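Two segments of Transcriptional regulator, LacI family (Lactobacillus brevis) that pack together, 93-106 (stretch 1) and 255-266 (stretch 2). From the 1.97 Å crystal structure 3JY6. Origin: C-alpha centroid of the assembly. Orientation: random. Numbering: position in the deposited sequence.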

# COMPACT_ATOMS: atom_id res chain seq x y z
N ARG A 93 -3.19 -18.89 -0.66
CA ARG A 93 -2.61 -19.65 -1.77
C ARG A 93 -3.45 -20.70 -2.45
O ARG A 93 -3.21 -21.00 -3.62
CB ARG A 93 -1.29 -20.28 -1.32
CG ARG A 93 -0.10 -19.35 -1.47
CD ARG A 93 0.23 -19.17 -2.94
NE ARG A 93 0.38 -20.46 -3.61
CZ ARG A 93 1.46 -21.25 -3.52
NH1 ARG A 93 2.50 -20.88 -2.78
NH2 ARG A 93 1.48 -22.41 -4.15
N GLU A 94 -4.40 -21.29 -1.75
CA GLU A 94 -5.22 -22.34 -2.36
C GLU A 94 -4.29 -23.40 -2.96
O GLU A 94 -4.34 -23.69 -4.15
CB GLU A 94 -6.12 -21.77 -3.46
CG GLU A 94 -7.36 -22.62 -3.71
CD GLU A 94 -8.56 -22.16 -2.90
OE1 GLU A 94 -9.23 -21.19 -3.32
OE2 GLU A 94 -8.84 -22.76 -1.84
N MET A 95 -3.42 -23.95 -2.11
CA MET A 95 -2.47 -24.99 -2.50
C MET A 95 -3.09 -26.33 -2.10
O MET A 95 -3.59 -26.47 -0.98
CB MET A 95 -1.17 -24.80 -1.72
CG MET A 95 0.08 -25.35 -2.39
SD MET A 95 1.45 -25.57 -1.22
CE MET A 95 1.38 -24.07 -0.26
N ASP A 96 -3.08 -27.32 -2.99
CA ASP A 96 -3.64 -28.61 -2.60
C ASP A 96 -2.52 -29.48 -2.05
O ASP A 96 -1.36 -29.34 -2.43
CB ASP A 96 -4.33 -29.31 -3.78
CG ASP A 96 -3.35 -29.82 -4.81
OD1 ASP A 96 -2.44 -29.06 -5.18
OD2 ASP A 96 -3.50 -30.99 -5.25
N ALA A 97 -2.85 -30.36 -1.12
CA ALA A 97 -1.87 -31.26 -0.53
C ALA A 97 -0.75 -30.48 0.18
O ALA A 97 0.41 -30.90 0.20
CB ALA A 97 -1.27 -32.17 -1.61
N CYS A 98 -1.09 -29.34 0.78
CA CYS A 98 -0.11 -28.51 1.48
C CYS A 98 0.39 -29.18 2.76
O CYS A 98 -0.40 -29.67 3.56
CB CYS A 98 -0.71 -27.14 1.81
SG CYS A 98 0.46 -25.90 2.46
N PRO A 99 1.71 -29.19 2.99
CA PRO A 99 2.33 -29.79 4.18
C PRO A 99 2.18 -29.01 5.49
O PRO A 99 2.37 -29.56 6.59
CB PRO A 99 3.78 -29.95 3.76
CG PRO A 99 4.00 -28.71 2.94
CD PRO A 99 2.75 -28.66 2.08
N TRP A 100 1.87 -27.72 5.41
CA TRP A 100 1.72 -26.94 6.63
C TRP A 100 0.30 -26.36 6.69
O TRP A 100 -0.43 -26.43 5.71
CB TRP A 100 2.79 -25.84 6.70
CG TRP A 100 3.10 -25.18 5.40
CD1 TRP A 100 2.29 -24.34 4.70
CD2 TRP A 100 4.30 -25.31 4.63
NE1 TRP A 100 2.91 -23.94 3.54
CE2 TRP A 100 4.16 -24.50 3.48
CE3 TRP A 100 5.51 -26.00 4.82
CZ2 TRP A 100 5.15 -24.40 2.50
CZ3 TRP A 100 6.50 -25.89 3.84
CH2 TRP A 100 6.32 -25.08 2.71
N PRO A 101 -0.11 -25.82 7.85
CA PRO A 101 -1.47 -25.27 7.93
C PRO A 101 -1.64 -24.09 6.98
O PRO A 101 -0.67 -23.38 6.68
CB PRO A 101 -1.58 -24.82 9.39
CG PRO A 101 -0.54 -25.67 10.12
CD PRO A 101 0.60 -25.71 9.14
N GLN A 102 -2.86 -23.86 6.51
CA GLN A 102 -3.14 -22.76 5.59
C GLN A 102 -4.35 -21.93 5.96
O GLN A 102 -5.31 -22.42 6.54
CB GLN A 102 -3.42 -23.25 4.19
CG GLN A 102 -2.31 -23.95 3.46
CD GLN A 102 -2.85 -24.49 2.17
OE1 GLN A 102 -3.66 -25.43 2.18
NE2 GLN A 102 -2.45 -23.89 1.06
N VAL A 103 -4.30 -20.66 5.57
CA VAL A 103 -5.38 -19.72 5.77
C VAL A 103 -5.74 -19.24 4.37
O VAL A 103 -4.92 -18.62 3.68
CB VAL A 103 -4.94 -18.54 6.66
CG1 VAL A 103 -6.11 -17.53 6.81
CG2 VAL A 103 -4.50 -19.06 8.02
N VAL A 104 -6.96 -19.54 3.94
CA VAL A 104 -7.39 -19.16 2.61
C VAL A 104 -8.80 -18.58 2.56
O VAL A 104 -9.55 -18.61 3.54
CB VAL A 104 -7.36 -20.38 1.65
CG1 VAL A 104 -6.00 -21.06 1.69
CG2 VAL A 104 -8.46 -21.37 2.03
N THR A 105 -9.14 -18.07 1.39
CA THR A 105 -10.45 -17.50 1.10
C THR A 105 -11.24 -18.54 0.29
O THR A 105 -10.66 -19.35 -0.42
CB THR A 105 -10.32 -16.22 0.22
OG1 THR A 105 -9.52 -15.24 0.89
CG2 THR A 105 -11.69 -15.63 -0.09
N ASP A 106 -12.56 -18.51 0.41
CA ASP A 106 -13.42 -19.43 -0.34
C ASP A 106 -13.55 -18.77 -1.72
O ASP A 106 -14.61 -18.26 -2.08
CB ASP A 106 -14.80 -19.51 0.32
CG ASP A 106 -15.47 -18.15 0.46
OD1 ASP A 106 -14.81 -17.20 0.95
OD2 ASP A 106 -16.65 -18.02 0.07
N LYS A 255 1.14 -29.68 17.72
CA LYS A 255 1.33 -30.28 16.40
C LYS A 255 0.05 -29.95 15.64
O LYS A 255 -0.91 -30.72 15.64
CB LYS A 255 1.53 -31.80 16.52
CG LYS A 255 2.65 -32.23 17.47
CD LYS A 255 3.98 -31.49 17.22
CE LYS A 255 4.58 -31.80 15.85
NZ LYS A 255 5.81 -31.00 15.58
N VAL A 256 0.05 -28.78 15.01
CA VAL A 256 -1.11 -28.31 14.26
C VAL A 256 -1.26 -29.02 12.92
O VAL A 256 -0.40 -28.91 12.05
CB VAL A 256 -1.02 -26.79 13.99
CG1 VAL A 256 -2.32 -26.29 13.36
CG2 VAL A 256 -0.72 -26.04 15.30
N ALA A 257 -2.35 -29.76 12.77
CA ALA A 257 -2.62 -30.50 11.53
C ALA A 257 -2.55 -29.56 10.32
O ALA A 257 -3.01 -28.43 10.37
CB ALA A 257 -3.99 -31.16 11.62
N PRO A 258 -1.99 -30.05 9.20
CA PRO A 258 -1.89 -29.21 8.00
C PRO A 258 -3.19 -29.08 7.20
O PRO A 258 -3.29 -29.55 6.07
CB PRO A 258 -0.81 -29.90 7.20
CG PRO A 258 -1.11 -31.38 7.47
CD PRO A 258 -1.38 -31.38 8.97
N GLU A 259 -4.20 -28.45 7.80
CA GLU A 259 -5.48 -28.26 7.13
C GLU A 259 -5.69 -26.78 6.80
O GLU A 259 -4.93 -25.92 7.25
CB GLU A 259 -6.62 -28.81 7.99
CG GLU A 259 -6.47 -28.52 9.47
CD GLU A 259 -7.05 -29.62 10.35
OE1 GLU A 259 -6.77 -29.63 11.56
OE2 GLU A 259 -7.80 -30.48 9.83
N LYS A 260 -6.71 -26.50 6.00
CA LYS A 260 -7.00 -25.13 5.59
C LYS A 260 -8.10 -24.49 6.44
O LYS A 260 -9.12 -25.12 6.73
CB LYS A 260 -7.43 -25.10 4.12
CG LYS A 260 -6.76 -26.17 3.26
CD LYS A 260 -6.68 -25.78 1.79
CE LYS A 260 -8.04 -25.60 1.15
NZ LYS A 260 -7.87 -25.34 -0.31
N MET A 261 -7.87 -23.25 6.84
CA MET A 261 -8.83 -22.50 7.62
C MET A 261 -9.41 -21.53 6.61
O MET A 261 -8.69 -20.71 6.04
CB MET A 261 -8.15 -21.74 8.76
CG MET A 261 -9.03 -20.71 9.44
SD MET A 261 -8.17 -19.96 10.82
CE MET A 261 -9.56 -19.64 11.95
N VAL A 262 -10.72 -21.63 6.39
CA VAL A 262 -11.38 -20.78 5.43
C VAL A 262 -11.98 -19.53 6.04
O VAL A 262 -12.82 -19.60 6.94
CB VAL A 262 -12.47 -21.56 4.66
CG1 VAL A 262 -13.49 -22.09 5.61
CG2 VAL A 262 -13.12 -20.68 3.61
N ILE A 263 -11.53 -18.38 5.55
CA ILE A 263 -12.03 -17.09 5.97
C ILE A 263 -12.90 -16.63 4.80
O ILE A 263 -12.40 -16.17 3.79
CB ILE A 263 -10.88 -16.07 6.18
CG1 ILE A 263 -9.94 -16.56 7.29
CG2 ILE A 263 -11.46 -14.70 6.51
CD1 ILE A 263 -10.58 -16.66 8.65
N PRO A 264 -14.23 -16.80 4.91
CA PRO A 264 -15.13 -16.39 3.83
C PRO A 264 -15.04 -14.91 3.45
O PRO A 264 -15.01 -14.03 4.31
CB PRO A 264 -16.50 -16.77 4.37
CG PRO A 264 -16.33 -16.62 5.85
CD PRO A 264 -15.00 -17.27 6.08
N ALA A 265 -14.98 -14.66 2.15
CA ALA A 265 -14.93 -13.29 1.67
C ALA A 265 -16.34 -12.73 1.84
O ALA A 265 -17.30 -13.49 1.95
CB ALA A 265 -14.52 -13.25 0.20
N LYS A 266 -16.45 -11.41 1.86
CA LYS A 266 -17.74 -10.78 1.99
C LYS A 266 -18.03 -9.84 0.82
O LYS A 266 -17.22 -8.98 0.48
CB LYS A 266 -17.83 -10.00 3.31
CG LYS A 266 -17.58 -10.84 4.56
CD LYS A 266 -18.42 -12.13 4.56
CE LYS A 266 -18.27 -12.90 5.87
NZ LYS A 266 -16.85 -13.15 6.26

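The strands around Q102-V104 and K260-V262 run side by side in parallel, and the contact between the two stretches buries 779 Å² in total. The backbone supplies a regular ladder of hydrogen bonds. Q102 N donates to E259 O (3.0 Å), M261 N to Q102 O (2.7 Å), V104 N to M261 O (3.0 Å) and I263 N to V104 O (2.8 Å). Because the strands are parallel, Q102 and V104 each use both their amide and their carbonyl, reaching residues on two sides of their bridge partners K260 and V262. CA-H...O contacts add to these bonds at the same carbonyls, with K260 CA 3.3 Å from Q102 O and V262 CA 3.4 Å from V104 O.

K260 contributes most to the contact, with 97 Å² covered. Its side chain lies on the same sheet face as those of Q102 and V104, and its long methylene chain runs back across the first stretch toward the loop that precedes the strand. The aliphatic portion passes V104, with K260 CE 4.3 Å from V104 CG2, while the ammonium group forms a salt bridge with E94, K260 NZ lying 3.2 Å from E94 OE2. The CB of E94 points away from the second stretch, but the end of its side chain comes nearer and so meets the lysine. A lysine suits this exposed position, since its flexible hydrocarbon covers the neighboring strand and its charge is matched at the tip. V104, itself buried, has 65 Å² covered; its compact branched side chain fits beside the lysine chain.

P258, also with 65 Å² covered, packs just before the second strand against the backbone leading into the first, P258 CB lying 3.3 Å from P99 O. P101 extends this contact, its CG resting 3.7 Å from V256 CG1. With no amide hydrogen to satisfy, P101 can be buried here without losing a donor, and the ladder begins at the next residue, Q102.

On the other sheet face, V103 and M261 are paired, and V103 CG1 also meets I263 CG1 at 4.0 Å, an apolar contact between two buried side chains. Further along, D106 continues the pairing with its side chain: its CB points toward the second stretch, chi1 is p, and D106 OD1 accepts a hydrogen bond from A265 N at 2.8 Å. The carboxylate thus takes the place of a backbone carbonyl, while D106 N is buried without a partner in the model.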